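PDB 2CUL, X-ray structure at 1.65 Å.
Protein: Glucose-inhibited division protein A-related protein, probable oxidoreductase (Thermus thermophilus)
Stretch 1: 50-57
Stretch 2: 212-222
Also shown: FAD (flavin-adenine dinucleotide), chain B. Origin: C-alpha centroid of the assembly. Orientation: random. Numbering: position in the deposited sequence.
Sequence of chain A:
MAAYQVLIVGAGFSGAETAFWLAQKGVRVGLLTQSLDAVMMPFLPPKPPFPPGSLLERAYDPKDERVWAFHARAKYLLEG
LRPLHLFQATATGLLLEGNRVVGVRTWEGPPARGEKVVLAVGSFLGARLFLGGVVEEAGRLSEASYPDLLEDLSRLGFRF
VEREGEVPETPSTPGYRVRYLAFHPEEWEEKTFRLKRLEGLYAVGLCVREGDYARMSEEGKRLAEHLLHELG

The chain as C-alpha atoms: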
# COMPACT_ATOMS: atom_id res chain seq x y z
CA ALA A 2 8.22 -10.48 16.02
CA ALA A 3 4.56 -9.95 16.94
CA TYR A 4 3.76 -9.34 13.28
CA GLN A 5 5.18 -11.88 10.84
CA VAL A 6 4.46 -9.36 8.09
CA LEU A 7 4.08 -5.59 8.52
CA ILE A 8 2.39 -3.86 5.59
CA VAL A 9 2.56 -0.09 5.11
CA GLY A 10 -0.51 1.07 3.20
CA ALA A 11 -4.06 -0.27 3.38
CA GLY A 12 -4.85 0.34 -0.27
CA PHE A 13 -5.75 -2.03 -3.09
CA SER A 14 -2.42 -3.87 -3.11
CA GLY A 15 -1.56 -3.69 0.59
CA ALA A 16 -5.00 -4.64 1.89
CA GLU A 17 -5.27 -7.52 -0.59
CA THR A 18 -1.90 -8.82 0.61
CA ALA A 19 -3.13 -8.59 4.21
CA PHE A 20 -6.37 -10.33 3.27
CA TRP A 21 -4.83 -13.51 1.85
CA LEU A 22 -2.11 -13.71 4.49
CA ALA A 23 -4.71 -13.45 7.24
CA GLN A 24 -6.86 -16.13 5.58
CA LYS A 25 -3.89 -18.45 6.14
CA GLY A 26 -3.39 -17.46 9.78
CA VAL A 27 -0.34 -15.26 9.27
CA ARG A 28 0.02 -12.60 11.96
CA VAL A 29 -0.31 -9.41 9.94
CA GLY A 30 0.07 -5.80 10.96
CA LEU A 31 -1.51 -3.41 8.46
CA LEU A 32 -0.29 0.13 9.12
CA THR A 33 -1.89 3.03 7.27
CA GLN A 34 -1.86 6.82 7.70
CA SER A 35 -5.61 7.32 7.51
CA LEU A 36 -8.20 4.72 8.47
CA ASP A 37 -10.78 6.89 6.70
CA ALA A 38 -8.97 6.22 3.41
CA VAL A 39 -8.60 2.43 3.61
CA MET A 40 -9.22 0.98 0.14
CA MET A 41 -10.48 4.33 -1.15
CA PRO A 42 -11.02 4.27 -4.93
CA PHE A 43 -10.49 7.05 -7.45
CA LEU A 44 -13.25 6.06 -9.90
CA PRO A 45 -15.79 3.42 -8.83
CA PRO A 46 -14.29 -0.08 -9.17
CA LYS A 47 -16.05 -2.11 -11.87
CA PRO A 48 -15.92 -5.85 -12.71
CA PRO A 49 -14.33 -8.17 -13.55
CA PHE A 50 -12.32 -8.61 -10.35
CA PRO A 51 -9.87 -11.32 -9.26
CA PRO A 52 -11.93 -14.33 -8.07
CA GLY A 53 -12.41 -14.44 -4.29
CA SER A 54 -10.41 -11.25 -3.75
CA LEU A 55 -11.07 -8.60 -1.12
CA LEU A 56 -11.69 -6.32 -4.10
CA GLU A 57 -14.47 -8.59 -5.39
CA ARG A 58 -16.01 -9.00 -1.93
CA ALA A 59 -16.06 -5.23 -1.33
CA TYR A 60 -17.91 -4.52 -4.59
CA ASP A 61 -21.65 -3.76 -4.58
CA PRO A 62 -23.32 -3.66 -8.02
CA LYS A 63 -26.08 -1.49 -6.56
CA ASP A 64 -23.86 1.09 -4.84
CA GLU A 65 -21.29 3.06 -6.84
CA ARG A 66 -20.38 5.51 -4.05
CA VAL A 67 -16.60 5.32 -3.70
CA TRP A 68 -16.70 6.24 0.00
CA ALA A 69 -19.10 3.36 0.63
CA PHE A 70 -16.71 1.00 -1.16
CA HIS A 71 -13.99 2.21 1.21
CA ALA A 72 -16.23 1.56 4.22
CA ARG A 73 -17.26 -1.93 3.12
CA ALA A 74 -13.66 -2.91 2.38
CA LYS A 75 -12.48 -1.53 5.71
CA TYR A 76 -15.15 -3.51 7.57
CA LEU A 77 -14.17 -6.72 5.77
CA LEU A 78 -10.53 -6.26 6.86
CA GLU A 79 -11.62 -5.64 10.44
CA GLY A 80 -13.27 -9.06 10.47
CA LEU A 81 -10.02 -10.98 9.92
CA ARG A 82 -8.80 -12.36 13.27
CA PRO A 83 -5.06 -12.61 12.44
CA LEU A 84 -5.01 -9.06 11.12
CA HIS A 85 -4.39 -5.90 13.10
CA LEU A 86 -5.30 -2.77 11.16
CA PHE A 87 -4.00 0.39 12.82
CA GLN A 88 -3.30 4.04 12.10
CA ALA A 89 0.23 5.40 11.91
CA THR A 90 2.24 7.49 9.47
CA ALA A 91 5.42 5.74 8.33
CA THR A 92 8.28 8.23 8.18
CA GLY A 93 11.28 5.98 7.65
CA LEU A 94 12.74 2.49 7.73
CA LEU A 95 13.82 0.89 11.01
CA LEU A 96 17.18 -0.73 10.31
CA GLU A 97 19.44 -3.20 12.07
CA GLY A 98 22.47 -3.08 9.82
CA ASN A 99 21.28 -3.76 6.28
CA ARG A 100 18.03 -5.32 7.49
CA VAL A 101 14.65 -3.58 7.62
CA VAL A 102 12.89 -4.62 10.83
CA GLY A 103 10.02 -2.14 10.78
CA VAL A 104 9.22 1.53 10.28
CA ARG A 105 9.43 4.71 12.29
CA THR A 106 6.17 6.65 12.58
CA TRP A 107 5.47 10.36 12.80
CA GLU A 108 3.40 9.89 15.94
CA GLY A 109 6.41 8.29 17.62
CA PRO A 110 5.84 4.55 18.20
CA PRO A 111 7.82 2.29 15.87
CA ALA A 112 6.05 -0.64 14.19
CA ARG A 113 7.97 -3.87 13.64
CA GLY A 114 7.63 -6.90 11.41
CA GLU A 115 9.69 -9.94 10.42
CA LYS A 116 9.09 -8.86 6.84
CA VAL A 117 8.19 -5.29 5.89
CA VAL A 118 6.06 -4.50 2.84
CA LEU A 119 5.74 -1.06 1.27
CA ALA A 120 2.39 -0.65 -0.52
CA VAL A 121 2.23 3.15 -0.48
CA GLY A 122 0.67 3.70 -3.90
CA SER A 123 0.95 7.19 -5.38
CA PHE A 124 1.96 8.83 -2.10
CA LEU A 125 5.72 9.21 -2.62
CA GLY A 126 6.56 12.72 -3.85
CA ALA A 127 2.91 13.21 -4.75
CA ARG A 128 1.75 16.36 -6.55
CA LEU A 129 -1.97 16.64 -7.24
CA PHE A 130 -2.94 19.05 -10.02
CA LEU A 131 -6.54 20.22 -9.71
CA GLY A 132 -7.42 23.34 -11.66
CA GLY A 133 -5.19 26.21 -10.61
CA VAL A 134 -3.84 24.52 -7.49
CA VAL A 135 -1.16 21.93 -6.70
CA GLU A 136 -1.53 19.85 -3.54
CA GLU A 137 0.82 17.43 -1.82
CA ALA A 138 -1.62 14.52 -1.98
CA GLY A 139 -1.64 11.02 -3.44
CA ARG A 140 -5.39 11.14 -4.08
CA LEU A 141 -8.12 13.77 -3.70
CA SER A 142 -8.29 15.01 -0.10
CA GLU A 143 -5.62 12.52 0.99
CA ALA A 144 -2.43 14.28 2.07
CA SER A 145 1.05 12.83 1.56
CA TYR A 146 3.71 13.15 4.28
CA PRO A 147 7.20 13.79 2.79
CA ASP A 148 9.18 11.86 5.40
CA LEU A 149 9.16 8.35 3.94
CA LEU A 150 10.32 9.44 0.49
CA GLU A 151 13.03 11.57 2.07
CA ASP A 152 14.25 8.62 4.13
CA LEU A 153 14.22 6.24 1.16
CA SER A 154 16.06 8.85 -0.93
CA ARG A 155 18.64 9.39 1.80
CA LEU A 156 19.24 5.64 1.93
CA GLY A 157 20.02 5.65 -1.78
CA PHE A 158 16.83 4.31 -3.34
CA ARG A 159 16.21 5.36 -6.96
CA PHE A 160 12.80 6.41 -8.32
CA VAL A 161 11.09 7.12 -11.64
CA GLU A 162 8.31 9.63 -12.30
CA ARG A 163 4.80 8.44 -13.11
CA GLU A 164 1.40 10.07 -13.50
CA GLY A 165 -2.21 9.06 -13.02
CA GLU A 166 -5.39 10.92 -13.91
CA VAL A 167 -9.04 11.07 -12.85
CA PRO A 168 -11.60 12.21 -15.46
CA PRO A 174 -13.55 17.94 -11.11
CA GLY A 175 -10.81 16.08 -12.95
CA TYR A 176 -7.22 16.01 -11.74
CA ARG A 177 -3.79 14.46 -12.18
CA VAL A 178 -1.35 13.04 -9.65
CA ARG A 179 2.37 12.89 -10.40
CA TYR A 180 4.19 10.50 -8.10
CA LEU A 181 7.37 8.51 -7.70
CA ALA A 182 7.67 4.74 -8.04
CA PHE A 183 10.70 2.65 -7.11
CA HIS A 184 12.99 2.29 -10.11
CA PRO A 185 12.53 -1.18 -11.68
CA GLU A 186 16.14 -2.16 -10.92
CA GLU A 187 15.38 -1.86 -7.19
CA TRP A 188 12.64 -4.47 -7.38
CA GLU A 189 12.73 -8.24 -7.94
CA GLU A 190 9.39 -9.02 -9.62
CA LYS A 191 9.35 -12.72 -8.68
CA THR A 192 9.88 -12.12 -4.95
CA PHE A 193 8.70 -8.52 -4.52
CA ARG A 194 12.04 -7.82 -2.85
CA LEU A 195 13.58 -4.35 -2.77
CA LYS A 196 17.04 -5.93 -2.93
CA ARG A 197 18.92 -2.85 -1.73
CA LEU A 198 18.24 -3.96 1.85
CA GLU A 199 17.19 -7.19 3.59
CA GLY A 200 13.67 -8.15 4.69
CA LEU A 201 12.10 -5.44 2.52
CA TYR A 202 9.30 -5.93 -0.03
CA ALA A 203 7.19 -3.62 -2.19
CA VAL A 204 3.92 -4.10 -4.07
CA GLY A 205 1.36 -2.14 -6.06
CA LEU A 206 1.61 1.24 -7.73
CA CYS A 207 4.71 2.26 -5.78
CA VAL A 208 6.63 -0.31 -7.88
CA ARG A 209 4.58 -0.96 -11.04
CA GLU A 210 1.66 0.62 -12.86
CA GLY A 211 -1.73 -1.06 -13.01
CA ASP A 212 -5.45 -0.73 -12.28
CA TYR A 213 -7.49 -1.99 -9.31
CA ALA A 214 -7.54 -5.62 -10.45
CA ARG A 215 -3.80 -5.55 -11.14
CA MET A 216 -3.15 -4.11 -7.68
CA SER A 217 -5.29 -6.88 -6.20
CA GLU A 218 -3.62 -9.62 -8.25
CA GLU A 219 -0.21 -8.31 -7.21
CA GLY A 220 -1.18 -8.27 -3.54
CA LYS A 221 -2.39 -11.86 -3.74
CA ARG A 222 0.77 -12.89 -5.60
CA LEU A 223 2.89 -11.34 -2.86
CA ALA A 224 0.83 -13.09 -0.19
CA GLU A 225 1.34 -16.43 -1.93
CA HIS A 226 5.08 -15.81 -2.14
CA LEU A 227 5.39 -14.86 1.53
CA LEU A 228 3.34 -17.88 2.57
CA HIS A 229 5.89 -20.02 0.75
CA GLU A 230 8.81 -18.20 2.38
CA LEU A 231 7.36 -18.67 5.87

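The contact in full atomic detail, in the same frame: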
# COMPACT_ATOMS: atom_id res chain seq x y z
N PHE A 50 -13.31 -8.68 -11.42
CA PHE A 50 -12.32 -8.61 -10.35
C PHE A 50 -11.68 -9.98 -10.16
O PHE A 50 -12.20 -10.99 -10.64
CB PHE A 50 -13.01 -8.21 -9.04
CG PHE A 50 -13.80 -6.94 -9.13
CD1 PHE A 50 -13.18 -5.73 -9.41
CD2 PHE A 50 -15.18 -6.95 -8.93
CE1 PHE A 50 -13.91 -4.55 -9.48
CE2 PHE A 50 -15.92 -5.78 -9.01
CZ PHE A 50 -15.29 -4.58 -9.28
N PRO A 51 -10.53 -10.03 -9.48
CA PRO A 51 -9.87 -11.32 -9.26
C PRO A 51 -10.80 -12.19 -8.41
O PRO A 51 -11.31 -11.74 -7.39
CB PRO A 51 -8.60 -10.95 -8.52
CG PRO A 51 -8.29 -9.57 -9.04
CD PRO A 51 -9.66 -8.92 -9.04
N PRO A 52 -11.05 -13.44 -8.83
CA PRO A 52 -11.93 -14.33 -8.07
C PRO A 52 -11.58 -14.48 -6.58
O PRO A 52 -10.44 -14.76 -6.23
CB PRO A 52 -11.83 -15.65 -8.83
CG PRO A 52 -11.63 -15.19 -10.24
CD PRO A 52 -10.60 -14.09 -10.07
N GLY A 53 -12.59 -14.29 -5.73
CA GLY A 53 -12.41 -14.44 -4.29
C GLY A 53 -11.60 -13.37 -3.59
O GLY A 53 -11.33 -13.48 -2.39
N SER A 54 -11.22 -12.33 -4.32
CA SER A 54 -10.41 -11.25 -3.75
C SER A 54 -11.19 -10.32 -2.83
O SER A 54 -12.42 -10.29 -2.85
CB SER A 54 -9.80 -10.41 -4.87
OG SER A 54 -10.82 -9.80 -5.66
N LEU A 55 -10.46 -9.57 -2.02
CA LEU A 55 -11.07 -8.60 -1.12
C LEU A 55 -11.77 -7.58 -2.02
O LEU A 55 -12.84 -7.08 -1.69
CB LEU A 55 -9.99 -7.89 -0.29
CG LEU A 55 -10.45 -6.68 0.53
CD1 LEU A 55 -11.41 -7.13 1.62
CD2 LEU A 55 -9.23 -5.99 1.13
N LEU A 56 -11.14 -7.27 -3.15
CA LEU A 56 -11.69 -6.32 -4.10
C LEU A 56 -13.07 -6.78 -4.57
O LEU A 56 -14.02 -5.99 -4.59
CB LEU A 56 -10.74 -6.18 -5.30
CG LEU A 56 -11.24 -5.40 -6.52
CD1 LEU A 56 -11.64 -3.99 -6.12
CD2 LEU A 56 -10.14 -5.37 -7.59
N GLU A 57 -13.20 -8.05 -4.93
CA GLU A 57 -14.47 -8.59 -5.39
C GLU A 57 -15.52 -8.57 -4.27
O GLU A 57 -16.67 -8.19 -4.49
CB GLU A 57 -14.30 -10.03 -5.89
CG GLU A 57 -15.60 -10.69 -6.33
CD GLU A 57 -15.38 -12.05 -6.98
OE1 GLU A 57 -14.81 -12.94 -6.32
OE2 GLU A 57 -15.79 -12.22 -8.14
N ASP A 212 -4.14 -1.17 -12.75
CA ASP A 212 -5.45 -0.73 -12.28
C ASP A 212 -5.83 -1.50 -11.01
O ASP A 212 -5.02 -2.26 -10.48
CB ASP A 212 -6.51 -0.95 -13.37
CG ASP A 212 -6.56 -2.37 -13.88
OD1 ASP A 212 -6.17 -3.30 -13.13
OD2 ASP A 212 -6.99 -2.56 -15.03
N TYR A 213 -7.07 -1.32 -10.54
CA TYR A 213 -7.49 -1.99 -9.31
C TYR A 213 -7.26 -3.49 -9.31
O TYR A 213 -6.68 -4.04 -8.37
CB TYR A 213 -8.98 -1.73 -9.02
CG TYR A 213 -9.36 -0.27 -8.87
CD1 TYR A 213 -8.60 0.61 -8.11
CD2 TYR A 213 -10.52 0.21 -9.49
CE1 TYR A 213 -8.98 1.95 -7.97
CE2 TYR A 213 -10.91 1.54 -9.35
CZ TYR A 213 -10.14 2.41 -8.60
OH TYR A 213 -10.52 3.72 -8.50
N ALA A 214 -7.70 -4.17 -10.37
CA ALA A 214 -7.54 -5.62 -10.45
C ALA A 214 -6.07 -6.04 -10.43
O ALA A 214 -5.72 -7.05 -9.82
CB ALA A 214 -8.22 -6.15 -11.71
N ARG A 215 -5.22 -5.26 -11.09
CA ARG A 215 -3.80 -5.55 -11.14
C ARG A 215 -3.21 -5.40 -9.74
O ARG A 215 -2.39 -6.21 -9.31
CB ARG A 215 -3.10 -4.59 -12.10
CG ARG A 215 -1.63 -4.86 -12.31
CD ARG A 215 -1.40 -6.03 -13.25
NE ARG A 215 0.02 -6.26 -13.50
CZ ARG A 215 0.49 -7.03 -14.48
NH1 ARG A 215 -0.34 -7.65 -15.30
NH2 ARG A 215 1.80 -7.17 -14.63
N MET A 216 -3.62 -4.35 -9.04
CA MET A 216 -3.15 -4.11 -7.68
C MET A 216 -3.54 -5.30 -6.81
O MET A 216 -2.73 -5.80 -6.02
CB MET A 216 -3.78 -2.84 -7.10
CG MET A 216 -3.40 -1.56 -7.84
SD MET A 216 -1.62 -1.21 -7.79
CE MET A 216 -1.14 -1.71 -9.46
N SER A 217 -4.78 -5.74 -6.96
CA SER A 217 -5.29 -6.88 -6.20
C SER A 217 -4.54 -8.16 -6.54
O SER A 217 -4.15 -8.91 -5.64
CB SER A 217 -6.79 -7.06 -6.49
OG SER A 217 -7.29 -8.22 -5.86
N GLU A 218 -4.34 -8.42 -7.83
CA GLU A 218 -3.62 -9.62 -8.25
C GLU A 218 -2.19 -9.60 -7.71
O GLU A 218 -1.66 -10.63 -7.28
CB GLU A 218 -3.59 -9.72 -9.78
CG GLU A 218 -4.98 -9.78 -10.38
CD GLU A 218 -4.98 -9.65 -11.89
OE1 GLU A 218 -4.08 -8.97 -12.43
OE2 GLU A 218 -5.89 -10.22 -12.53
N GLU A 219 -1.57 -8.43 -7.72
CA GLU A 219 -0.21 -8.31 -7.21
C GLU A 219 -0.15 -8.56 -5.71
O GLU A 219 0.77 -9.21 -5.22
CB GLU A 219 0.37 -6.94 -7.56
CG GLU A 219 0.80 -6.86 -9.01
CD GLU A 219 1.97 -7.79 -9.30
OE1 GLU A 219 3.12 -7.41 -9.00
OE2 GLU A 219 1.74 -8.90 -9.82
N GLY A 220 -1.14 -8.06 -4.98
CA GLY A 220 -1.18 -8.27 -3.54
C GLY A 220 -1.33 -9.74 -3.20
O GLY A 220 -0.70 -10.25 -2.27
N LYS A 221 -2.18 -10.44 -3.96
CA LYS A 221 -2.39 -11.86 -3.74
C LYS A 221 -1.12 -12.64 -4.09
O LYS A 221 -0.75 -13.58 -3.39
CB LYS A 221 -3.55 -12.37 -4.59
CG LYS A 221 -3.85 -13.85 -4.39
CD LYS A 221 -5.11 -14.28 -5.11
CE LYS A 221 -5.46 -15.72 -4.78
NZ LYS A 221 -6.68 -16.17 -5.50
N ARG A 222 -0.45 -12.23 -5.17
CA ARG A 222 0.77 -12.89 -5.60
C ARG A 222 1.85 -12.75 -4.53
O ARG A 222 2.61 -13.68 -4.27
CB ARG A 222 1.26 -12.30 -6.92
CG ARG A 222 2.41 -13.06 -7.58
CD ARG A 222 2.63 -12.60 -9.02
NE ARG A 222 3.25 -11.28 -9.13
CZ ARG A 222 4.54 -11.03 -8.96
NH1 ARG A 222 5.39 -12.02 -8.67
NH2 ARG A 222 5.01 -9.79 -9.10
PA FAD B . -3.41 2.96 -2.76
O1A FAD B . -3.34 4.39 -3.09
O2A FAD B . -4.67 2.21 -3.00
O5B FAD B . -3.03 2.75 -1.23
C5B FAD B . -1.85 3.36 -0.69
C4B FAD B . -2.08 3.45 0.81
O4B FAD B . -0.81 3.73 1.41
C3B FAD B . -3.02 4.60 1.24
O3B FAD B . -4.03 4.15 2.13
C2B FAD B . -2.09 5.60 1.85
O2B FAD B . -2.66 6.50 2.76
C1B FAD B . -1.01 4.69 2.44
N9A FAD B . 0.27 5.33 2.71
C8A FAD B . 1.08 5.96 1.80
N7A FAD B . 2.19 6.44 2.36
C5A FAD B . 2.08 6.10 3.69
C6A FAD B . 2.93 6.32 4.80
N6A FAD B . 4.08 6.96 4.72
N1A FAD B . 2.51 5.83 6.03
C2A FAD B . 1.32 5.17 6.14
N3A FAD B . 0.46 4.92 5.11
C4A FAD B . 0.89 5.41 3.91
N1 FAD B . -7.01 2.45 -11.25
C2 FAD B . -8.28 2.05 -11.59
O2 FAD B . -8.55 0.89 -11.74
N3 FAD B . -9.27 3.04 -11.76
C4 FAD B . -9.05 4.39 -11.60
O4 FAD B . -9.98 5.21 -11.77
C4X FAD B . -7.74 4.79 -11.26
N5 FAD B . -7.45 6.14 -11.10
C5X FAD B . -6.17 6.55 -10.76
C6 FAD B . -5.90 7.90 -10.60
C7 FAD B . -4.62 8.38 -10.25
C7M FAD B . -4.39 9.86 -10.09
C8 FAD B . -3.57 7.41 -10.05
C8M FAD B . -2.17 7.83 -9.67
C9 FAD B . -3.83 6.03 -10.21
C9A FAD B . -5.12 5.56 -10.57
N10 FAD B . -5.43 4.17 -10.74
C10 FAD B . -6.74 3.78 -11.08
C1' FAD B . -4.38 3.08 -10.57
C2' FAD B . -4.41 2.20 -9.31
O2' FAD B . -5.44 1.25 -9.43
C3' FAD B . -4.62 3.01 -8.01
O3' FAD B . -3.59 3.98 -7.84
C4' FAD B . -4.60 2.13 -6.74
O4' FAD B . -5.09 2.85 -5.62
C5' FAD B . -3.17 1.63 -6.49
O5' FAD B . -3.15 0.77 -5.34
P FAD B . -2.03 0.86 -4.23
O1P FAD B . -2.36 -0.22 -3.28
O2P FAD B . -0.66 0.80 -4.84
O3P FAD B . -2.19 2.27 -3.57

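Stretch 1 is a turn leading into the start of a helix, and it packs against one side of the helix that begins at Y213. No hydrogen bond or salt bridge crosses the contact. It is a packing contact, with 308 Å² buried over both sides.

F50 opens the stretch. Its CA-to-CB bond points sideways, and F50 CD1 comes no closer than 5.5 Å, to A214 CB, so it makes no direct contact.

P51 has the largest area covered by the other stretch, and its CA-to-CB bond points toward the helix. Its ring lies over successive turns of that helix. P51 CG is 3.6 Å from S217 OG and 3.6 Å from E218 CG. P51 CD is 4.1 Å from A214 CB, an apolar contact. E218 starts out sideways, but the end of its side chain comes nearer.

P52 O lies 4.1 Å from K221 NZ, which is too far for a hydrogen bond. The K221 side chain is fully extended, with all four chi angles t.

P51 to S54 form a type II beta turn, closed by the bond from S54 N to P51 O at 3.1 Å. G53 takes a positive phi of 71°, which favours glycine. G53 N also donates to E57 OE1 at 2.7 Å, tying the turn to the first turn of the helix that follows.

S54 is the N-cap of that helix. Its OG accepts from E57 N at 3.0 Å, the capping bond. The same OG donates to P51 O at 2.6 Å. The hydroxyl is thus engaged within its own stretch, while S54 CB faces the other helix, 3.5 Å from S217 OG. S217 OG is hydrogen-bonded elsewhere in the structure.

L55 points sideways and does not touch the helix. L56 points toward it, and L56 CA is 6.8 Å from S217 CA. L56 CD2 is 3.8 Å from Y213 O, 3.9 Å from A214 CA and 3.9 Å from S217 CB. One methyl therefore meets three residues of the helix. L56 CD2 also makes an apolar contact with Y213 CB at 4.1 Å. The end of the Y213 side chain leads away from stretch 1, and FAD O2 lies over one face of its ring. Y213 N donates to FAD O2 at 2.9 Å, so the helix start that packs on L56 also binds the flavin.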